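PDB 2HY5: intracellular sulfur oxidation protein dsrF from Allochromatium vinosum, which is of no firmly established function but could take part in the oxidation of intracellular sulfur, in a complex with DsrE and DsrH. Local coordinates for residues Leu97-Phe102 against Phe111-Glu116; Val39-Leu44 against Tyr75-Ile80; Asp46-Leu51 against Asp85-Arg90. One frame throughout, in Å; residues are numbered along the deposited sequence.

Contact 1: Leu97-Phe102 against Phe111-Glu116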
ATOM      1  N   LEU B  97      17.495  19.990   3.151  1.00 10.86           N
ATOM      2  CA  LEU B  97      17.653  18.815   3.995  1.00 10.19           C
ATOM      3  C   LEU B  97      18.321  19.111   5.326  1.00 10.40           C
ATOM      4  O   LEU B  97      19.025  20.110   5.478  1.00 11.15           O
ATOM      5  CB  LEU B  97      18.462  17.755   3.246  1.00 11.57           C
ATOM      6  CG  LEU B  97      17.979  17.493   1.817  1.00 10.22           C
ATOM      7  CD1 LEU B  97      18.913  16.513   1.136  1.00 11.75           C
ATOM      8  CD2 LEU B  97      16.549  16.964   1.836  1.00 10.10           C
ATOM      9  N   VAL B  98      18.092  18.230   6.291  1.00  9.37           N
ATOM     10  CA  VAL B  98      18.685  18.386   7.605  1.00  9.96           C
ATOM     11  C   VAL B  98      20.152  17.991   7.531  1.00 10.84           C
ATOM     12  O   VAL B  98      20.575  17.266   6.621  1.00 10.54           O
ATOM     13  CB  VAL B  98      18.002  17.478   8.655  1.00 13.46           C
ATOM     14  CG1 VAL B  98      16.523  17.831   8.774  1.00 14.46           C
ATOM     15  CG2 VAL B  98      18.182  16.012   8.274  1.00 13.18           C
ATOM     16  N   GLU B  99      20.931  18.485   8.482  1.00 12.20           N
ATOM     17  CA  GLU B  99      22.341  18.147   8.546  1.00 12.99           C
ATOM     18  C   GLU B  99      22.456  17.038   9.576  1.00 12.96           C
ATOM     19  O   GLU B  99      21.740  17.039  10.576  1.00 12.99           O
ATOM     20  CB  GLU B  99      23.167  19.359   8.982  1.00 23.33           C
ATOM     21  CG  GLU B  99      23.151  20.505   7.988  1.00 29.10           C
ATOM     22  CD  GLU B  99      24.051  21.647   8.409  1.00 35.12           C
ATOM     23  OE1 GLU B  99      23.785  22.258   9.467  1.00 38.75           O
ATOM     24  OE2 GLU B  99      25.028  21.933   7.685  1.00 38.86           O
ATOM     25  N   ILE B 100      23.342  16.084   9.321  1.00  9.39           N
ATOM     26  CA  ILE B 100      23.546  14.976  10.239  1.00  8.93           C
ATOM     27  C   ILE B 100      25.019  14.955  10.622  1.00  9.68           C
ATOM     28  O   ILE B 100      25.887  14.659   9.793  1.00 10.07           O
ATOM     29  CB  ILE B 100      23.140  13.641   9.584  1.00  9.18           C
ATOM     30  CG1 ILE B 100      21.648  13.677   9.244  1.00  8.56           C
ATOM     31  CG2 ILE B 100      23.471  12.476  10.514  1.00  7.76           C
ATOM     32  CD1 ILE B 100      21.138  12.422   8.541  1.00  8.66           C
ATOM     33  N   ALA B 101      25.292  15.279  11.884  1.00 13.01           N
ATOM     34  CA  ALA B 101      26.658  15.328  12.394  1.00 14.52           C
ATOM     35  C   ALA B 101      27.256  13.956  12.667  1.00 15.34           C
ATOM     36  O   ALA B 101      26.540  12.973  12.853  1.00 15.31           O
ATOM     37  CB  ALA B 101      26.701  16.170  13.665  1.00 15.05           C
ATOM     38  N   PHE B 102      28.581  13.905  12.687  1.00 11.59           N
ATOM     39  CA  PHE B 102      29.299  12.666  12.953  1.00 13.04           C
ATOM     40  C   PHE B 102      30.588  12.979  13.688  1.00 14.36           C
ATOM     41  O   PHE B 102      31.382  13.806  13.241  1.00 13.72           O
ATOM     42  CB  PHE B 102      29.619  11.930  11.646  1.00 17.39           C
ATOM     43  CG  PHE B 102      30.443  10.676  11.834  1.00 17.92           C
ATOM     44  CD1 PHE B 102      31.829  10.741  11.925  1.00 17.68           C
ATOM     45  CD2 PHE B 102      29.824   9.432  11.938  1.00 18.69           C
ATOM     46  CE1 PHE B 102      32.591   9.589  12.117  1.00 17.34           C
ATOM     47  CE2 PHE B 102      30.575   8.273  12.131  1.00 19.41           C
ATOM     48  CZ  PHE B 102      31.963   8.351  12.221  1.00 18.02           C
ATOM     49  N   PHE B 111      32.504  16.095  12.080  1.00 14.41           N
ATOM     50  CA  PHE B 111      31.840  16.694  10.927  1.00 14.31           C
ATOM     51  C   PHE B 111      30.439  17.201  11.250  1.00 13.85           C
ATOM     52  O   PHE B 111      29.638  16.496  11.868  1.00 13.78           O
ATOM     53  CB  PHE B 111      31.761  15.682   9.787  1.00 18.96           C
ATOM     54  CG  PHE B 111      33.096  15.316   9.211  1.00 21.81           C
ATOM     55  CD1 PHE B 111      33.851  16.258   8.519  1.00 23.07           C
ATOM     56  CD2 PHE B 111      33.605  14.030   9.361  1.00 23.85           C
ATOM     57  CE1 PHE B 111      35.091  15.924   7.985  1.00 22.05           C
ATOM     58  CE2 PHE B 111      34.846  13.686   8.829  1.00 23.89           C
ATOM     59  CZ  PHE B 111      35.589  14.635   8.139  1.00 22.58           C
ATOM     60  N   ASP B 112      30.151  18.424  10.816  1.00 12.76           N
ATOM     61  CA  ASP B 112      28.853  19.056  11.034  1.00 15.01           C
ATOM     62  C   ASP B 112      27.763  18.355  10.224  1.00 12.61           C
ATOM     63  O   ASP B 112      26.597  18.334  10.621  1.00 10.29           O
ATOM     64  CB  ASP B 112      28.926  20.530  10.623  1.00 36.01           C
ATOM     65  CG  ASP B 112      29.921  21.318  11.452  1.00 41.76           C
ATOM     66  OD1 ASP B 112      30.899  20.717  11.949  1.00 46.56           O
ATOM     67  OD2 ASP B 112      29.737  22.544  11.589  1.00 44.45           O
ATOM     68  N   ASN B 113      28.141  17.793   9.082  1.00 13.02           N
ATOM     69  CA  ASN B 113      27.170  17.110   8.238  1.00 12.32           C
ATOM     70  C   ASN B 113      27.836  16.077   7.346  1.00 12.44           C
ATOM     71  O   ASN B 113      28.799  16.375   6.641  1.00 15.43           O
ATOM     72  CB  ASN B 113      26.412  18.132   7.379  1.00 12.51           C
ATOM     73  CG  ASN B 113      25.312  17.495   6.543  1.00 13.55           C
ATOM     74  OD1 ASN B 113      24.778  16.443   6.896  1.00 11.32           O
ATOM     75  ND2 ASN B 113      24.955  18.144   5.439  1.00 13.41           N
ATOM     76  N   ILE B 114      27.321  14.856   7.384  1.00 10.49           N
ATOM     77  CA  ILE B 114      27.865  13.798   6.555  1.00 11.56           C
ATOM     78  C   ILE B 114      26.919  13.400   5.426  1.00 10.78           C
ATOM     79  O   ILE B 114      27.226  12.508   4.636  1.00 12.21           O
ATOM     80  CB  ILE B 114      28.243  12.554   7.401  1.00 14.11           C
ATOM     81  CG1 ILE B 114      27.124  12.197   8.380  1.00 17.33           C
ATOM     82  CG2 ILE B 114      29.519  12.836   8.174  1.00 15.85           C
ATOM     83  CD1 ILE B 114      25.847  11.733   7.738  1.00 18.85           C
ATOM     84  N   VAL B 115      25.765  14.058   5.347  1.00 10.69           N
ATOM     85  CA  VAL B 115      24.815  13.756   4.281  1.00  9.43           C
ATOM     86  C   VAL B 115      25.461  14.158   2.960  1.00 11.18           C
ATOM     87  O   VAL B 115      25.834  15.324   2.761  1.00  9.76           O
ATOM     88  CB  VAL B 115      23.494  14.533   4.455  1.00 13.06           C
ATOM     89  CG1 VAL B 115      22.580  14.276   3.263  1.00 13.43           C
ATOM     90  CG2 VAL B 115      22.802  14.100   5.736  1.00 11.64           C
ATOM     91  N   GLU B 116      25.599  13.189   2.063  1.00  8.72           N
ATOM     92  CA  GLU B 116      26.217  13.443   0.771  1.00 10.76           C
ATOM     93  C   GLU B 116      25.287  13.232  -0.414  1.00  9.24           C
ATOM     94  O   GLU B 116      24.672  12.178  -0.553  1.00  8.02           O
ATOM     95  CB  GLU B 116      27.450  12.556   0.606  1.00 12.96           C
ATOM     96  CG  GLU B 116      28.097  12.668  -0.759  1.00 19.04           C
ATOM     97  CD  GLU B 116      29.390  11.882  -0.861  1.00 23.17           C
ATOM     98  OE1 GLU B 116      29.357  10.644  -0.699  1.00 24.31           O
ATOM     99  OE2 GLU B 116      30.441  12.509  -1.099  1.00 24.27           O
TER
HETATM  100  O   HOH W   1      22.342  17.952   4.429  1.00 15.68           O

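Contact 2: Val39-Leu44 against Tyr75-Ile80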
ATOM      1  N   VAL B  39      27.775  -0.062   7.064  1.00 15.73           N
ATOM      2  CA  VAL B  39      26.444   0.411   6.702  1.00 14.02           C
ATOM      3  C   VAL B  39      26.361   1.708   5.905  1.00 13.43           C
ATOM      4  O   VAL B  39      27.155   2.621   6.084  1.00 12.77           O
ATOM      5  CB  VAL B  39      25.587   0.608   7.979  1.00 17.49           C
ATOM      6  CG1 VAL B  39      24.216   1.166   7.621  1.00 18.87           C
ATOM      7  CG2 VAL B  39      25.460  -0.709   8.725  1.00 16.22           C
ATOM      8  N   CYS B  40      25.385   1.771   5.009  1.00 13.80           N
ATOM      9  CA  CYS B  40      25.144   2.988   4.253  1.00 12.32           C
ATOM     10  C   CYS B  40      23.636   3.121   4.130  1.00 10.44           C
ATOM     11  O   CYS B  40      22.917   2.128   4.001  1.00  9.08           O
ATOM     12  CB  CYS B  40      25.808   2.959   2.871  1.00 18.68           C
ATOM     13  SG  CYS B  40      25.177   1.757   1.704  1.00 26.02           S
ATOM     14  N   VAL B  41      23.158   4.353   4.212  1.00  8.05           N
ATOM     15  CA  VAL B  41      21.735   4.615   4.116  1.00  8.07           C
ATOM     16  C   VAL B  41      21.540   5.487   2.892  1.00  7.50           C
ATOM     17  O   VAL B  41      22.139   6.550   2.790  1.00  9.38           O
ATOM     18  CB  VAL B  41      21.227   5.359   5.360  1.00  9.11           C
ATOM     19  CG1 VAL B  41      19.716   5.518   5.291  1.00 10.82           C
ATOM     20  CG2 VAL B  41      21.628   4.600   6.608  1.00 11.66           C
ATOM     21  N   LEU B  42      20.720   5.019   1.960  1.00  6.98           N
ATOM     22  CA  LEU B  42      20.465   5.758   0.732  1.00  7.33           C
ATOM     23  C   LEU B  42      19.032   6.239   0.652  1.00  7.54           C
ATOM     24  O   LEU B  42      18.096   5.480   0.903  1.00  8.10           O
ATOM     25  CB  LEU B  42      20.762   4.873  -0.486  1.00 13.14           C
ATOM     26  CG  LEU B  42      20.376   5.432  -1.863  1.00 15.31           C
ATOM     27  CD1 LEU B  42      21.196   6.678  -2.166  1.00 14.72           C
ATOM     28  CD2 LEU B  42      20.612   4.369  -2.930  1.00 17.29           C
ATOM     29  N   PHE B  43      18.867   7.507   0.306  1.00  7.90           N
ATOM     30  CA  PHE B  43      17.546   8.087   0.155  1.00  9.09           C
ATOM     31  C   PHE B  43      17.395   8.357  -1.327  1.00  8.04           C
ATOM     32  O   PHE B  43      18.156   9.125  -1.913  1.00  9.16           O
ATOM     33  CB  PHE B  43      17.418   9.376   0.969  1.00  6.92           C
ATOM     34  CG  PHE B  43      17.531   9.157   2.451  1.00  7.79           C
ATOM     35  CD1 PHE B  43      18.775   9.052   3.060  1.00  8.27           C
ATOM     36  CD2 PHE B  43      16.386   9.008   3.232  1.00  8.29           C
ATOM     37  CE1 PHE B  43      18.886   8.798   4.426  1.00 11.96           C
ATOM     38  CE2 PHE B  43      16.484   8.753   4.596  1.00 10.80           C
ATOM     39  CZ  PHE B  43      17.736   8.649   5.197  1.00  8.18           C
ATOM     40  N   LEU B  44      16.416   7.693  -1.924  1.00  6.81           N
ATOM     41  CA  LEU B  44      16.145   7.799  -3.347  1.00  8.15           C
ATOM     42  C   LEU B  44      14.660   8.036  -3.589  1.00  7.22           C
ATOM     43  O   LEU B  44      13.818   7.672  -2.763  1.00  7.01           O
ATOM     44  CB  LEU B  44      16.589   6.501  -4.034  1.00 13.08           C
ATOM     45  CG  LEU B  44      16.226   6.257  -5.500  1.00 17.50           C
ATOM     46  CD1 LEU B  44      16.957   7.253  -6.391  1.00 18.82           C
ATOM     47  CD2 LEU B  44      16.594   4.826  -5.877  1.00 19.37           C
ATOM     48  N   TYR B  75      25.031   6.729  16.049  1.00 17.01           N
ATOM     49  CA  TYR B  75      24.905   5.280  15.926  1.00 16.90           C
ATOM     50  C   TYR B  75      25.895   4.713  14.911  1.00 17.50           C
ATOM     51  O   TYR B  75      25.618   3.711  14.252  1.00 18.10           O
ATOM     52  CB  TYR B  75      23.482   4.893  15.522  1.00 19.47           C
ATOM     53  CG  TYR B  75      22.461   5.070  16.620  1.00 20.12           C
ATOM     54  CD1 TYR B  75      21.972   6.332  16.952  1.00 20.01           C
ATOM     55  CD2 TYR B  75      21.995   3.972  17.342  1.00 19.65           C
ATOM     56  CE1 TYR B  75      21.041   6.498  17.977  1.00 22.85           C
ATOM     57  CE2 TYR B  75      21.069   4.122  18.368  1.00 22.25           C
ATOM     58  CZ  TYR B  75      20.596   5.388  18.681  1.00 23.98           C
ATOM     59  OH  TYR B  75      19.681   5.537  19.698  1.00 26.78           O
ATOM     60  N   GLU B  76      27.041   5.375  14.789  1.00 22.26           N
ATOM     61  CA  GLU B  76      28.103   4.953  13.879  1.00 23.82           C
ATOM     62  C   GLU B  76      27.812   5.010  12.386  1.00 22.00           C
ATOM     63  O   GLU B  76      28.610   4.520  11.589  1.00 21.38           O
ATOM     64  CB  GLU B  76      28.582   3.537  14.230  1.00 69.00           C
ATOM     65  CG  GLU B  76      29.752   3.491  15.200  1.00 74.44           C
ATOM     66  CD  GLU B  76      30.405   2.121  15.267  1.00 77.93           C
ATOM     67  OE1 GLU B  76      31.442   1.989  15.951  1.00 80.74           O
ATOM     68  OE2 GLU B  76      29.885   1.178  14.632  1.00 80.49           O
ATOM     69  N   VAL B  77      26.682   5.587  11.995  1.00 17.96           N
ATOM     70  CA  VAL B  77      26.379   5.681  10.574  1.00 15.81           C
ATOM     71  C   VAL B  77      27.169   6.853   9.994  1.00 15.27           C
ATOM     72  O   VAL B  77      26.907   8.013  10.307  1.00 16.26           O
ATOM     73  CB  VAL B  77      24.883   5.904  10.323  1.00 13.27           C
ATOM     74  CG1 VAL B  77      24.602   5.821   8.835  1.00 13.26           C
ATOM     75  CG2 VAL B  77      24.072   4.861  11.080  1.00 13.65           C
ATOM     76  N   ARG B  78      28.143   6.531   9.149  1.00 13.41           N
ATOM     77  CA  ARG B  78      29.012   7.524   8.531  1.00 14.56           C
ATOM     78  C   ARG B  78      28.616   7.798   7.084  1.00 13.12           C
ATOM     79  O   ARG B  78      28.835   8.899   6.568  1.00 13.62           O
ATOM     80  CB  ARG B  78      30.459   7.015   8.584  1.00 27.66           C
ATOM     81  CG  ARG B  78      31.487   7.860   7.846  1.00 33.14           C
ATOM     82  CD  ARG B  78      31.679   9.215   8.498  1.00 36.51           C
ATOM     83  NE  ARG B  78      32.826   9.931   7.949  1.00 41.74           N
ATOM     84  CZ  ARG B  78      34.096   9.603   8.176  1.00 44.33           C
ATOM     85  NH1 ARG B  78      34.392   8.565   8.948  1.00 45.84           N
ATOM     86  NH2 ARG B  78      35.072  10.313   7.629  1.00 47.50           N
ATOM     87  N   ARG B  79      28.026   6.796   6.438  1.00 12.74           N
ATOM     88  CA  ARG B  79      27.629   6.912   5.041  1.00 13.05           C
ATOM     89  C   ARG B  79      26.130   7.090   4.812  1.00 10.78           C
ATOM     90  O   ARG B  79      25.363   6.131   4.865  1.00 12.25           O
ATOM     91  CB  ARG B  79      28.117   5.687   4.264  1.00 24.88           C
ATOM     92  CG  ARG B  79      29.618   5.484   4.311  1.00 30.65           C
ATOM     93  CD  ARG B  79      30.347   6.722   3.811  1.00 35.28           C
ATOM     94  NE  ARG B  79      31.799   6.579   3.901  1.00 39.88           N
ATOM     95  CZ  ARG B  79      32.665   7.541   3.603  1.00 40.96           C
ATOM     96  NH1 ARG B  79      32.231   8.724   3.194  1.00 43.85           N
ATOM     97  NH2 ARG B  79      33.967   7.318   3.712  1.00 43.35           N
ATOM     98  N   ILE B  80      25.732   8.327   4.542  1.00  9.82           N
ATOM     99  CA  ILE B  80      24.339   8.664   4.275  1.00  8.24           C
ATOM    100  C   ILE B  80      24.326   9.343   2.910  1.00  7.68           C
ATOM    101  O   ILE B  80      24.954  10.382   2.723  1.00  9.31           O
ATOM    102  CB  ILE B  80      23.789   9.611   5.358  1.00 13.52           C
ATOM    103  CG1 ILE B  80      23.792   8.886   6.707  1.00 15.63           C
ATOM    104  CG2 ILE B  80      22.385  10.068   4.994  1.00 15.01           C
ATOM    105  CD1 ILE B  80      23.286   9.723   7.860  1.00 17.51           C
TER
HETATM  106  O   HOH W   2      28.459   3.959   7.694  1.00 21.32           O

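Contact 3: Asp46-Leu51 against Asp85-Arg90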
ATOM      1  N   ASP B  46      11.073   9.330  -3.526  1.00  9.23           N
ATOM      2  CA  ASP B  46      10.415  10.059  -2.441  1.00  9.26           C
ATOM      3  C   ASP B  46      11.123   9.917  -1.104  1.00  8.82           C
ATOM      4  O   ASP B  46      10.792  10.610  -0.144  1.00  8.62           O
ATOM      5  CB  ASP B  46       8.946   9.642  -2.294  1.00 10.91           C
ATOM      6  CG  ASP B  46       8.044  10.300  -3.326  1.00 13.58           C
ATOM      7  OD1 ASP B  46       8.480  11.273  -3.973  1.00 13.45           O
ATOM      8  OD2 ASP B  46       6.890   9.842  -3.476  1.00 15.65           O
ATOM      9  N   GLY B  47      12.100   9.020  -1.043  1.00  7.28           N
ATOM     10  CA  GLY B  47      12.847   8.843   0.187  1.00  6.36           C
ATOM     11  C   GLY B  47      13.609  10.105   0.562  1.00  6.29           C
ATOM     12  O   GLY B  47      13.899  10.341   1.737  1.00  6.77           O
ATOM     13  N   VAL B  48      13.938  10.934  -0.426  1.00  7.57           N
ATOM     14  CA  VAL B  48      14.670  12.159  -0.121  1.00  6.75           C
ATOM     15  C   VAL B  48      13.819  13.095   0.739  1.00  6.96           C
ATOM     16  O   VAL B  48      14.344  13.954   1.434  1.00  6.27           O
ATOM     17  CB  VAL B  48      15.126  12.906  -1.403  1.00  8.49           C
ATOM     18  CG1 VAL B  48      15.957  11.960  -2.281  1.00  9.43           C
ATOM     19  CG2 VAL B  48      13.930  13.443  -2.167  1.00  9.21           C
ATOM     20  N   TYR B  49      12.502  12.917   0.693  1.00  6.56           N
ATOM     21  CA  TYR B  49      11.597  13.745   1.485  1.00  6.37           C
ATOM     22  C   TYR B  49      11.719  13.415   2.971  1.00  6.62           C
ATOM     23  O   TYR B  49      11.299  14.194   3.831  1.00  5.79           O
ATOM     24  CB  TYR B  49      10.153  13.532   1.021  1.00  5.97           C
ATOM     25  CG  TYR B  49       9.766  14.330  -0.207  1.00  7.51           C
ATOM     26  CD1 TYR B  49       9.029  13.747  -1.234  1.00  6.11           C
ATOM     27  CD2 TYR B  49      10.086  15.684  -0.312  1.00  8.53           C
ATOM     28  CE1 TYR B  49       8.614  14.487  -2.336  1.00  6.00           C
ATOM     29  CE2 TYR B  49       9.678  16.435  -1.406  1.00  8.30           C
ATOM     30  CZ  TYR B  49       8.941  15.831  -2.412  1.00  8.32           C
ATOM     31  OH  TYR B  49       8.514  16.580  -3.477  1.00  9.59           O
ATOM     32  N   GLN B  50      12.281  12.249   3.278  1.00  6.24           N
ATOM     33  CA  GLN B  50      12.445  11.862   4.674  1.00  7.31           C
ATOM     34  C   GLN B  50      13.421  12.789   5.395  1.00  8.49           C
ATOM     35  O   GLN B  50      13.387  12.913   6.620  1.00  8.96           O
ATOM     36  CB  GLN B  50      12.959  10.424   4.773  1.00  6.99           C
ATOM     37  CG  GLN B  50      11.960   9.359   4.357  1.00  6.43           C
ATOM     38  CD  GLN B  50      12.496   7.956   4.595  1.00  5.56           C
ATOM     39  OE1 GLN B  50      13.309   7.740   5.491  1.00 10.12           O
ATOM     40  NE2 GLN B  50      12.025   6.996   3.812  1.00  9.42           N
ATOM     41  N   LEU B  51      14.284  13.452   4.632  1.00  7.80           N
ATOM     42  CA  LEU B  51      15.283  14.334   5.224  1.00  8.13           C
ATOM     43  C   LEU B  51      15.000  15.829   5.182  1.00  9.02           C
ATOM     44  O   LEU B  51      15.900  16.622   5.432  1.00  7.84           O
ATOM     45  CB  LEU B  51      16.649  14.077   4.583  1.00  9.66           C
ATOM     46  CG  LEU B  51      17.247  12.678   4.753  1.00  9.59           C
ATOM     47  CD1 LEU B  51      18.591  12.615   4.040  1.00 13.59           C
ATOM     48  CD2 LEU B  51      17.409  12.365   6.232  1.00 12.87           C
ATOM     49  N   ASP B  85      19.362  13.330  -8.550  1.00  8.12           N
ATOM     50  CA  ASP B  85      18.285  13.422  -9.529  1.00  9.85           C
ATOM     51  C   ASP B  85      16.926  13.500  -8.842  1.00  9.16           C
ATOM     52  O   ASP B  85      16.035  14.218  -9.295  1.00  9.05           O
ATOM     53  CB  ASP B  85      18.339  12.226 -10.477  1.00 20.36           C
ATOM     54  CG  ASP B  85      19.554  12.263 -11.383  1.00 26.28           C
ATOM     55  OD1 ASP B  85      19.846  11.247 -12.048  1.00 29.34           O
ATOM     56  OD2 ASP B  85      20.216  13.321 -11.437  1.00 27.79           O
ATOM     57  N   SER B  86      16.779  12.764  -7.745  1.00  9.12           N
ATOM     58  CA  SER B  86      15.531  12.764  -6.984  1.00  9.16           C
ATOM     59  C   SER B  86      15.271  14.144  -6.384  1.00  8.83           C
ATOM     60  O   SER B  86      14.134  14.620  -6.370  1.00  8.12           O
ATOM     61  CB  SER B  86      15.593  11.718  -5.875  1.00  9.47           C
ATOM     62  OG  SER B  86      15.720  10.424  -6.431  1.00  9.61           O
ATOM     63  N   LEU B  87      16.323  14.783  -5.885  1.00  7.16           N
ATOM     64  CA  LEU B  87      16.196  16.114  -5.307  1.00  9.43           C
ATOM     65  C   LEU B  87      15.730  17.099  -6.368  1.00 10.51           C
ATOM     66  O   LEU B  87      14.813  17.881  -6.136  1.00 11.31           O
ATOM     67  CB  LEU B  87      17.537  16.587  -4.735  1.00 11.80           C
ATOM     68  CG  LEU B  87      18.051  15.934  -3.455  1.00 12.44           C
ATOM     69  CD1 LEU B  87      19.396  16.546  -3.083  1.00 12.31           C
ATOM     70  CD2 LEU B  87      17.040  16.150  -2.332  1.00 13.35           C
ATOM     71  N   GLU B  88      16.370  17.059  -7.533  1.00 11.48           N
ATOM     72  CA  GLU B  88      16.027  17.962  -8.631  1.00 13.72           C
ATOM     73  C   GLU B  88      14.589  17.782  -9.104  1.00 12.90           C
ATOM     74  O   GLU B  88      13.870  18.761  -9.332  1.00 13.19           O
ATOM     75  CB  GLU B  88      16.975  17.746  -9.815  1.00 39.00           C
ATOM     76  CG  GLU B  88      16.651  18.601 -11.034  1.00 47.19           C
ATOM     77  CD  GLU B  88      17.518  18.268 -12.232  1.00 52.95           C
ATOM     78  OE1 GLU B  88      17.483  17.105 -12.695  1.00 57.14           O
ATOM     79  OE2 GLU B  88      18.231  19.172 -12.715  1.00 57.01           O
ATOM     80  N   ALA B  89      14.170  16.530  -9.260  1.00 11.95           N
ATOM     81  CA  ALA B  89      12.818  16.242  -9.714  1.00 11.38           C
ATOM     82  C   ALA B  89      11.789  16.827  -8.752  1.00 11.43           C
ATOM     83  O   ALA B  89      10.644  17.086  -9.127  1.00 11.34           O
ATOM     84  CB  ALA B  89      12.627  14.734  -9.840  1.00 13.23           C
ATOM     85  N   ARG B  90      12.208  17.054  -7.515  1.00 10.00           N
ATOM     86  CA  ARG B  90      11.311  17.584  -6.502  1.00 11.05           C
ATOM     87  C   ARG B  90      11.587  19.054  -6.175  1.00 12.57           C
ATOM     88  O   ARG B  90      11.047  19.603  -5.215  1.00 14.22           O
ATOM     89  CB  ARG B  90      11.404  16.690  -5.262  1.00 11.33           C
ATOM     90  CG  ARG B  90      10.944  15.275  -5.582  1.00 10.41           C
ATOM     91  CD  ARG B  90      11.258  14.249  -4.511  1.00 10.83           C
ATOM     92  NE  ARG B  90      10.671  12.954  -4.858  1.00 10.07           N
ATOM     93  CZ  ARG B  90      11.068  12.198  -5.880  1.00 11.39           C
ATOM     94  NH1 ARG B  90      12.065  12.593  -6.665  1.00 12.60           N
ATOM     95  NH2 ARG B  90      10.455  11.052  -6.136  1.00 12.61           N
TER
HETATM   96  O   HOH W   3       9.425  19.248  -3.377  1.00 17.88           O

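Contact 1: Leu97-Phe102 against Phe111-Glu116
The tight side of this contact is apolar and lies against strand 79-83. Ile100 CD1 meets Val115 CG2 at 3.7 Å, and Ile100 CG2 meets the tip of Ile114, CD1. The two pairs of side chains cross obliquely. Ile114 has CG1 in the crowded position between its backbone N and carbonyl carbon (chi1 46°). That sets CG1 close to Ile100 O and turns Ile114 CG2 to Phe102 CB, 3.6 Å away. Both Ile100 and Ile114 also touch Ile80 of strand 79-83.

The other side is more open. Glu99 and Asp112 are exposed, and the Glu99 chain crosses Asn113 at about a right angle. A water accepts from Asn113 ND2 and donates to Val98 O. Farther out, Phe102 and Phe111 form an antiparallel hydrogen-bonded pair in a small two-stranded hairpin.

Asn113 carries the polar work between the two sides. Its CG is anti to the backbone N (chi1 -176°). Asn113 OD1 takes a nearly straight bond from Ile100 N at 2.8 Å and another from Val115 N at 3.0 Å. The second bond makes an Asx turn. Both donors stand above the amide carbonyl plane. Ile114 N returns a bond to Ile100 O. Two backbone N-H groups, of Ile100 and Val115, share Asn113 OD1, so the amide of Asn113 ties the loop at Ile100 to the backbone of Val115.

Contact 2: Val39-Leu44 against Tyr75-Ile80
Val41 CG2 touches Val77 CG1 at 3.9 Å, the two side chains crossing at about a right angle. Val41 belongs to strand 38-43, and Val77 lies in the loop that leads into strand 79-83, its neighbour in the five-stranded parallel sheet of this DsrE/DsrF-like domain. Helix 21-32 covers Val77 through Val29.

The methyl placement follows from the torsions. Val77 CG1 is anti to its backbone N (chi1 -173°). Val41 CG2 is anti to its own carbonyl carbon. Val41 and Ile80 are paired in parallel, with their side chains on the same face of the sheet. Ile80 CG2, also anti to its backbone N, reaches the edge of the Phe43 ring near its plane, 3.8 Å from CE1. These two side chains lie alongside each other and point the same way.

Cys40 and Arg79 occupy the other face. Cys40 CB meets Arg79 CB at 3.8 Å, and the Arg79 chain, bent at chi2, then leads away from 39-44.

Between the two segments the backbone bond is Val41 N to Arg79 O at 2.9 Å, nearly along the C=O axis; Val41 also bonds the backbone of Tyr81. Toward Val77 the two chains draw apart, with Val39 CA and Val77 CA 6.5 Å apart. A water links the two backbones there, donating to Val39 O at 2.5 Å and accepting from Arg78 N at 3.0 Å.

Contact 3: Asp46-Leu51 against Asp85-Arg90
Arg90 starts with CG anti to its carbonyl carbon (chi1 -62°) and runs extended from CG to NE. Asp46 CG is also anti to its carbonyl carbon (chi1 -79°), which turns OD1 toward the guanidinium. Arg90 grips that oxygen side-on, with NE and NH2 each 2.9 Å from Asp46 OD1. The oxygen lies in the guanidinium plane. NE meets its anti lone pair, while NH2 comes from above the carboxylate plane. The two planes stand 84° apart. NH1 bonds Ser86 O of helix 84-89, which fixes the rotation of the group.

The aliphatic part of Arg90 lies on Tyr49. Arg90 CD sits over one ring face, 3.8 Å from the Tyr49 ring centroid, in a CH-pi contact. Val48 packs against the helix, with CG1 on Ser86 CB and CG2 on Arg90 CD. An alanine here takes away both donors to Asp46 OD1 and the CD over the Tyr49 ring, and would probably destabilise the buried carboxylate and loosen the packing on Tyr49 and Val48.

Asp46 OD2 bonds Ser10 of the DsrH chain, and the Tyr49 ring stacks on Tyr38 of that chain. The buried carboxylate is thus probably held as an anion, serving Arg90 with one oxygen and Ser10 of the DsrH chain with the other.

Contact 2 lies nearest the centre of the chain. Its centre is about 11 Å from that of contact 1 and about 16 Å from that of contact 3; the centres of contacts 1 and 3 are also about 16 Å apart. The Ile80 side chain joins contacts 1 and 2: its CD1 is 3.3 Å from Ile114 CD1. Glu116 N probably bonds Ile80 O, since strands 115-118 and 79-83 are neighbours. Contact 3 follows the ends of the contact 2 strands, where Phe43 CD1 packs on Leu51 CD1 at 3.7 Å. Contacts 1 and 3 meet at Val98 N and Leu51 O, a probable hydrogen bond of 2.9 Å. DsrH chains reach contacts 2 and 3, whereas no other chain of the assembly touches contact 1.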